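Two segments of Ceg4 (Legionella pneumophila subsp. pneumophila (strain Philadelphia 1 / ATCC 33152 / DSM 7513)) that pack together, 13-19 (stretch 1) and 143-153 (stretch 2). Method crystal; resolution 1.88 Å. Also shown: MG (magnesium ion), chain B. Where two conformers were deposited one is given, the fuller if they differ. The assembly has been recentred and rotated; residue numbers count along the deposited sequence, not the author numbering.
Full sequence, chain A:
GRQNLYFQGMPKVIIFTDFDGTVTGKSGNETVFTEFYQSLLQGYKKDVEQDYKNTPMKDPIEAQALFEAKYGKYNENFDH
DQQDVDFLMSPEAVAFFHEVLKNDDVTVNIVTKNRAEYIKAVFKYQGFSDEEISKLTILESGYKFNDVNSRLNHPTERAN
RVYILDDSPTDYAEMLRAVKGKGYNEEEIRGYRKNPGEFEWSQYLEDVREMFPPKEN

Stretch 1 13-19: VIIFTDF
Stretch 2, residues 143-153: YKFNDVNSRLN

When a helix is laid against a strand, apolar side chains fill much of the gap between the two backbones, and a buried charge needs compensating partners; here they lie at one end of the contact. The pairing of residues 13-19 with 143-153 in Ceg4 illustrates the principle, with 289 Å² buried in total. Residues 13-17 form an extended strand, with phi between -113° and -128° and psi between 109° and 140°. The helix begins at Lys144, directly after Tyr143 at the N-cap position, and keeps phi near -65° and psi near -42° through most of its length. The two run nearly antiparallel, at 166°, their axes approaching to 10.8 Å. The register runs in opposite senses along the two chains: the CA atoms of Ile14 and Leu152 lie 9.2 Å apart, those of Phe16 and Val148 7.5 Å, and those of Asp18 and Lys144 9.3 Å.

No backbone hydrogen bond joins the stretches. From Asp147 onward the helix amides bond in the i to i-4 pattern, Asp147 N to Tyr143 O (3.0 Å), Val148 N to Lys144 O (2.9 Å) and on to Leu152 N to Val148 O (2.9 Å). At the far end, Asn153 N reaches Asn149 O at 3.2 Å and makes a weak bond to Ser150 O, also at 3.2 Å.

Strand alternation directs Ile14 and Phe16 toward the helix, both with chi1 m. Phe16, with chi2 at 101°, is the centre of the apolar contact and gives up 99 Å². Val148 (chi1 t) places CG1 over one face of its ring, 3.8 Å from the centroid and 7° off the normal, a CH-pi contact, while Val148 CG2 lies 3.8 Å from Phe16 CD2. Near the ring plane, Arg151 CG approaches Phe16 CE2 at 3.9 Å: the aliphatic part of the arginine packs at the ring edge, while its NE is hydrogen-bonded elsewhere in the structure. Leu152 (chi1 m, chi2 t) brings CG to 3.7 Å from Phe16 CZ and CD2 to 4.1 Å from Ile14 CD1, extending the apolar contact along the strand.

The polar chemistry gathers at Asp18, a buried carboxylate whose oxygens have distinct partners. Its chi1 is t and chi2 46°; CA-to-CB points sideways, but the side-chain end comes nearer the helix. Lys144, with chi1 m and chi2 to chi4 all t, extends from the first turn so that NZ donates to Asp18 OD1 at 2.7 Å, a hydrogen bond within a salt bridge. Asp18 OD1 also accepts from water 1 at 3.1 Å. Asp18 OD2 binds MG at 2.0 Å, alongside waters 1, 2 and 3 and two atoms from elsewhere in the structure. Water 1 thus links the metal to OD1. Lys144 NZ and Asp18 OD2 each have a further hydrogen bond elsewhere in the structure. Thr17 (chi1 t) points away from the helix, and its OG1 donates to Asp18 O at 2.9 Å.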

ATOM      1  N   VAL A  13      -0.270  -4.684 -15.145  1.00 17.94           N
ATOM      2  CA  VAL A  13      -1.201  -4.086 -14.193  1.00 16.94           C
ATOM      3  C   VAL A  13      -0.431  -3.072 -13.379  1.00 15.97           C
ATOM      4  O   VAL A  13       0.730  -3.307 -13.001  1.00 19.17           O
ATOM      5  CB  VAL A  13      -1.840  -5.135 -13.263  1.00 19.10           C
ATOM      6  CG1 VAL A  13      -2.806  -4.506 -12.340  1.00 16.23           C
ATOM      7  CG2 VAL A  13      -2.476  -6.264 -14.069  1.00 21.40           C
ATOM      8  N   ILE A  14      -1.071  -1.942 -13.121  1.00 15.21           N
ATOM      9  CA  ILE A  14      -0.526  -0.924 -12.234  1.00 14.33           C
ATOM     10  C   ILE A  14      -1.543  -0.707 -11.135  1.00 13.65           C
ATOM     11  O   ILE A  14      -2.728  -0.590 -11.412  1.00 16.66           O
ATOM     12  CB  ILE A  14      -0.244   0.398 -12.959  1.00 16.48           C
ATOM     13  CG1 ILE A  14       0.711   0.140 -14.110  1.00 19.58           C
ATOM     14  CG2 ILE A  14       0.340   1.482 -11.922  1.00 14.77           C
ATOM     15  CD1 ILE A  14       0.769   1.295 -15.080  1.00 22.42           C
ATOM     16  N   ILE A  15      -1.076  -0.681  -9.898  1.00 13.08           N
ATOM     17  CA  ILE A  15      -1.922  -0.451  -8.747  1.00 12.51           C
ATOM     18  C   ILE A  15      -1.547   0.896  -8.145  1.00 12.73           C
ATOM     19  O   ILE A  15      -0.370   1.159  -7.881  1.00 14.00           O
ATOM     20  CB  ILE A  15      -1.772  -1.585  -7.717  1.00 12.61           C
ATOM     21  CG1 ILE A  15      -2.223  -2.903  -8.339  1.00 20.51           C
ATOM     22  CG2 ILE A  15      -2.590  -1.264  -6.449  1.00 12.09           C
ATOM     23  CD1 ILE A  15      -1.779  -4.053  -7.551  1.00 23.07           C
ATOM     24  N   PHE A  16      -2.551   1.710  -7.863  1.00 11.47           N
ATOM     25  CA  PHE A  16      -2.368   2.892  -7.039  1.00 10.87           C
ATOM     26  C   PHE A  16      -3.271   2.673  -5.857  1.00 11.45           C
ATOM     27  O   PHE A  16      -4.496   2.775  -6.012  1.00 12.70           O
ATOM     28  CB  PHE A  16      -2.759   4.174  -7.780  1.00 10.97           C
ATOM     29  CG  PHE A  16      -1.831   4.507  -8.901  1.00 13.84           C
ATOM     30  CD1 PHE A  16      -2.177   4.211 -10.219  1.00 16.01           C
ATOM     31  CD2 PHE A  16      -0.610   5.062  -8.647  1.00 14.09           C
ATOM     32  CE1 PHE A  16      -1.313   4.522 -11.256  1.00 12.44           C
ATOM     33  CE2 PHE A  16       0.276   5.308  -9.656  1.00 11.71           C
ATOM     34  CZ  PHE A  16      -0.088   5.033 -10.972  1.00 12.51           C
ATOM     35  N   THR A  17      -2.683   2.411  -4.677  1.00 10.26           N
ATOM     36  CA  THR A  17      -3.500   2.103  -3.513  1.00 10.17           C
ATOM     37  C   THR A  17      -3.093   3.016  -2.360  1.00 10.05           C
ATOM     38  O   THR A  17      -1.904   3.275  -2.134  1.00 12.00           O
ATOM     39  CB  THR A  17      -3.367   0.621  -3.102  1.00 14.78           C
ATOM     40  OG1 THR A  17      -4.196   0.376  -1.974  1.00 14.53           O
ATOM     41  CG2 THR A  17      -1.947   0.301  -2.721  1.00 13.18           C
ATOM     42  N   ASP A  18      -4.086   3.529  -1.664  1.00  9.59           N
ATOM     43  CA  ASP A  18      -3.883   4.150  -0.364  1.00 11.72           C
ATOM     44  C   ASP A  18      -3.341   3.116   0.640  1.00 11.82           C
ATOM     45  O   ASP A  18      -3.407   1.902   0.414  1.00 10.49           O
ATOM     46  CB  ASP A  18      -5.233   4.738   0.107  1.00 12.82           C
ATOM     47  CG  ASP A  18      -5.127   5.449   1.446  1.00 14.26           C
ATOM     48  OD1 ASP A  18      -4.165   6.250   1.644  1.00 12.99           O
ATOM     49  OD2 ASP A  18      -6.020   5.211   2.287  1.00 16.41           O
ATOM     50  N   PHE A  19      -2.769   3.608   1.747  1.00  9.95           N
ATOM     51  CA  PHE A  19      -2.336   2.694   2.803  1.00 11.17           C
ATOM     52  C   PHE A  19      -3.318   2.691   3.976  1.00 10.40           C
ATOM     53  O   PHE A  19      -4.061   1.712   4.151  1.00 12.48           O
ATOM     54  CB  PHE A  19      -0.884   3.017   3.256  1.00  8.87           C
ATOM     55  CG  PHE A  19      -0.363   2.057   4.296  1.00 12.18           C
ATOM     56  CD1 PHE A  19       0.031   0.767   3.932  1.00 12.21           C
ATOM     57  CD2 PHE A  19      -0.258   2.446   5.634  1.00 11.96           C
ATOM     58  CE1 PHE A  19       0.496  -0.129   4.876  1.00 12.85           C
ATOM     59  CE2 PHE A  19       0.208   1.535   6.591  1.00 11.19           C
ATOM     60  CZ  PHE A  19       0.589   0.260   6.206  1.00 10.88           C
ATOM     61  N   TYR A 143       0.034  14.985  -2.060  1.00 13.22           N
ATOM     62  CA  TYR A 143      -0.897  15.462  -3.074  1.00 14.19           C
ATOM     63  C   TYR A 143      -1.041  14.310  -4.057  1.00 14.47           C
ATOM     64  O   TYR A 143      -0.184  14.120  -4.936  1.00 12.00           O
ATOM     65  CB  TYR A 143      -0.370  16.726  -3.752  1.00 15.86           C
ATOM     66  CG  TYR A 143      -1.339  17.325  -4.756  1.00 16.03           C
ATOM     67  CD1 TYR A 143      -2.728  17.120  -4.639  1.00 14.51           C
ATOM     68  CD2 TYR A 143      -0.862  18.109  -5.818  1.00 16.66           C
ATOM     69  CE1 TYR A 143      -3.616  17.700  -5.543  1.00 17.48           C
ATOM     70  CE2 TYR A 143      -1.715  18.660  -6.725  1.00 17.53           C
ATOM     71  CZ  TYR A 143      -3.080  18.466  -6.588  1.00 19.52           C
ATOM     72  OH  TYR A 143      -3.872  19.032  -7.523  1.00 21.29           O
ATOM     73  N   LYS A 144      -2.114  13.519  -3.890  1.00 11.14           N
ATOM     74  CA  LYS A 144      -2.209  12.276  -4.642  1.00 10.36           C
ATOM     75  C   LYS A 144      -2.341  12.510  -6.148  1.00 11.48           C
ATOM     76  O   LYS A 144      -1.839  11.703  -6.944  1.00 11.53           O
ATOM     77  CB  LYS A 144      -3.380  11.442  -4.098  1.00 11.03           C
ATOM     78  CG  LYS A 144      -3.172  11.050  -2.624  1.00 10.21           C
ATOM     79  CD  LYS A 144      -3.853   9.691  -2.272  1.00 15.28           C
ATOM     80  CE  LYS A 144      -3.731   9.415  -0.788  1.00 16.33           C
ATOM     81  NZ  LYS A 144      -4.309   8.100  -0.334  1.00 13.00           N
ATOM     82  N   PHE A 145      -3.035  13.568  -6.566  1.00 12.78           N
ATOM     83  CA  PHE A 145      -3.127  13.827  -8.003  1.00 13.07           C
ATOM     84  C   PHE A 145      -1.736  13.968  -8.612  1.00 11.45           C
ATOM     85  O   PHE A 145      -1.449  13.383  -9.657  1.00 11.54           O
ATOM     86  CB  PHE A 145      -3.941  15.089  -8.313  1.00 14.17           C
ATOM     87  CG  PHE A 145      -3.915  15.438  -9.793  1.00 17.89           C
ATOM     88  CD1 PHE A 145      -4.763  14.801 -10.667  1.00 13.68           C
ATOM     89  CD2 PHE A 145      -2.969  16.318 -10.302  1.00 16.90           C
ATOM     90  CE1 PHE A 145      -4.729  15.088 -12.054  1.00 14.50           C
ATOM     91  CE2 PHE A 145      -2.900  16.600 -11.656  1.00 16.29           C
ATOM     92  CZ  PHE A 145      -3.806  15.974 -12.546  1.00 17.11           C
ATOM     93  N   ASN A 146      -0.863  14.767  -7.983  1.00 11.54           N
ATOM     94  CA  ASN A 146       0.459  14.980  -8.572  1.00 15.64           C
ATOM     95  C   ASN A 146       1.275  13.711  -8.504  1.00 13.84           C
ATOM     96  O   ASN A 146       2.038  13.401  -9.436  1.00 14.65           O
ATOM     97  CB  ASN A 146       1.197  16.115  -7.848  1.00 19.61           C
ATOM     98  CG  ASN A 146       0.969  17.478  -8.516  1.00 27.14           C
ATOM     99  OD1 ASN A 146       0.260  17.592  -9.546  1.00 30.45           O
ATOM    100  ND2 ASN A 146       1.548  18.532  -7.922  1.00 27.95           N
ATOM    101  N   ASP A 147       1.138  12.959  -7.405  1.00 11.61           N
ATOM    102  CA  ASP A 147       1.909  11.727  -7.288  1.00 14.67           C
ATOM    103  C   ASP A 147       1.525  10.730  -8.384  1.00 12.01           C
ATOM    104  O   ASP A 147       2.401  10.112  -9.000  1.00 11.53           O
ATOM    105  CB  ASP A 147       1.727  11.116  -5.906  1.00 14.80           C
ATOM    106  CG  ASP A 147       2.696  11.727  -4.858  1.00 21.61           C
ATOM    107  OD1 ASP A 147       3.600  12.504  -5.242  1.00 26.45           O
ATOM    108  OD2 ASP A 147       2.563  11.444  -3.650  1.00 24.07           O
ATOM    109  N   VAL A 148       0.229  10.532  -8.628  1.00 10.77           N
ATOM    110  CA  VAL A 148      -0.158   9.565  -9.667  1.00 13.37           C
ATOM    111  C   VAL A 148       0.141  10.128 -11.067  1.00 11.19           C
ATOM    112  O   VAL A 148       0.545   9.401 -11.998  1.00 12.55           O
ATOM    113  CB  VAL A 148      -1.646   9.211  -9.494  1.00 13.17           C
ATOM    114  CG1 VAL A 148      -2.187   8.327 -10.647  1.00 13.13           C
ATOM    115  CG2 VAL A 148      -1.841   8.569  -8.107  1.00 12.61           C
ATOM    116  N   ASN A 149      -0.116  11.424 -11.257  1.00 11.60           N
ATOM    117  CA  ASN A 149       0.138  12.023 -12.552  1.00 12.65           C
ATOM    118  C   ASN A 149       1.607  11.891 -12.923  1.00 13.05           C
ATOM    119  O   ASN A 149       1.949  11.544 -14.062  1.00 13.97           O
ATOM    120  CB  ASN A 149      -0.271  13.493 -12.534  1.00 13.94           C
ATOM    121  CG  ASN A 149      -0.077  14.157 -13.897  1.00 16.79           C
ATOM    122  OD1 ASN A 149      -0.798  13.843 -14.839  1.00 21.39           O
ATOM    123  ND2 ASN A 149       0.897  15.077 -14.007  1.00 17.65           N
ATOM    124  N   SER A 150       2.491  12.193 -11.977  1.00 12.63           N
ATOM    125  CA  SER A 150       3.923  12.105 -12.250  0.59 15.22           C
ATOM    126  C   SER A 150       4.362  10.653 -12.457  1.00 14.58           C
ATOM    127  O   SER A 150       5.160  10.348 -13.347  1.00 15.73           O
ATOM    128  CB  SER A 150       4.700  12.740 -11.094  0.59 14.91           C
ATOM    129  OG  SER A 150       4.597  14.149 -11.121  0.59 15.42           O
ATOM    130  N   ARG A 151       3.860   9.746 -11.640  1.00 12.25           N
ATOM    131  CA  ARG A 151       4.231   8.341 -11.777  1.00 14.51           C
ATOM    132  C   ARG A 151       3.767   7.757 -13.118  1.00 14.13           C
ATOM    133  O   ARG A 151       4.527   7.043 -13.794  1.00 14.74           O
ATOM    134  CB  ARG A 151       3.634   7.571 -10.608  1.00 11.20           C
ATOM    135  CG  ARG A 151       3.983   6.098 -10.650  1.00 14.45           C
ATOM    136  CD  ARG A 151       5.490   5.920 -10.459  1.00 15.25           C
ATOM    137  NE  ARG A 151       5.753   4.506 -10.215  1.00 16.70           N
ATOM    138  CZ  ARG A 151       6.781   3.844 -10.716  1.00 17.78           C
ATOM    139  NH1 ARG A 151       7.611   4.458 -11.542  1.00 18.77           N
ATOM    140  NH2 ARG A 151       6.958   2.575 -10.379  1.00 17.85           N
ATOM    141  N   LEU A 152       2.548   8.075 -13.552  1.00 13.29           N
ATOM    142  CA  LEU A 152       2.075   7.526 -14.833  1.00 16.20           C
ATOM    143  C   LEU A 152       2.778   8.162 -16.034  1.00 17.08           C
ATOM    144  O   LEU A 152       2.734   7.613 -17.147  1.00 18.01           O
ATOM    145  CB  LEU A 152       0.563   7.707 -14.960  1.00 19.72           C
ATOM    146  CG  LEU A 152      -0.337   6.717 -14.219  1.00 17.88           C
ATOM    147  CD1 LEU A 152      -1.825   7.119 -14.402  1.00 17.78           C
ATOM    148  CD2 LEU A 152      -0.092   5.305 -14.758  1.00 17.53           C
ATOM    149  N   ASN A 153       3.406   9.317 -15.839  1.00 16.85           N
ATOM    150  CA  ASN A 153       4.239   9.905 -16.874  1.00 17.43           C
ATOM    151  C   ASN A 153       5.550   9.150 -17.038  1.00 21.89           C
ATOM    152  O   ASN A 153       6.182   9.297 -18.079  1.00 24.18           O
ATOM    153  CB  ASN A 153       4.547  11.387 -16.537  1.00 19.16           C
ATOM    154  CG  ASN A 153       5.212  12.143 -17.704  1.00 22.17           C
ATOM    155  OD1 ASN A 153       4.726  12.114 -18.845  1.00 28.91           O
ATOM    156  ND2 ASN A 153       6.348  12.789 -17.421  1.00 20.51           N
TER
HETATM  157 MG    MG B 301      -6.796   6.153   3.846  1.00 12.68          MG
HETATM  158  O   HOH W   1      -5.210   7.362   4.302  1.00 12.78           O
HETATM  159  O   HOH W   2      -7.281   7.708   2.515  1.00 13.56           O
HETATM  160  O   HOH W   3      -7.925   6.958   5.440  1.00 14.13           O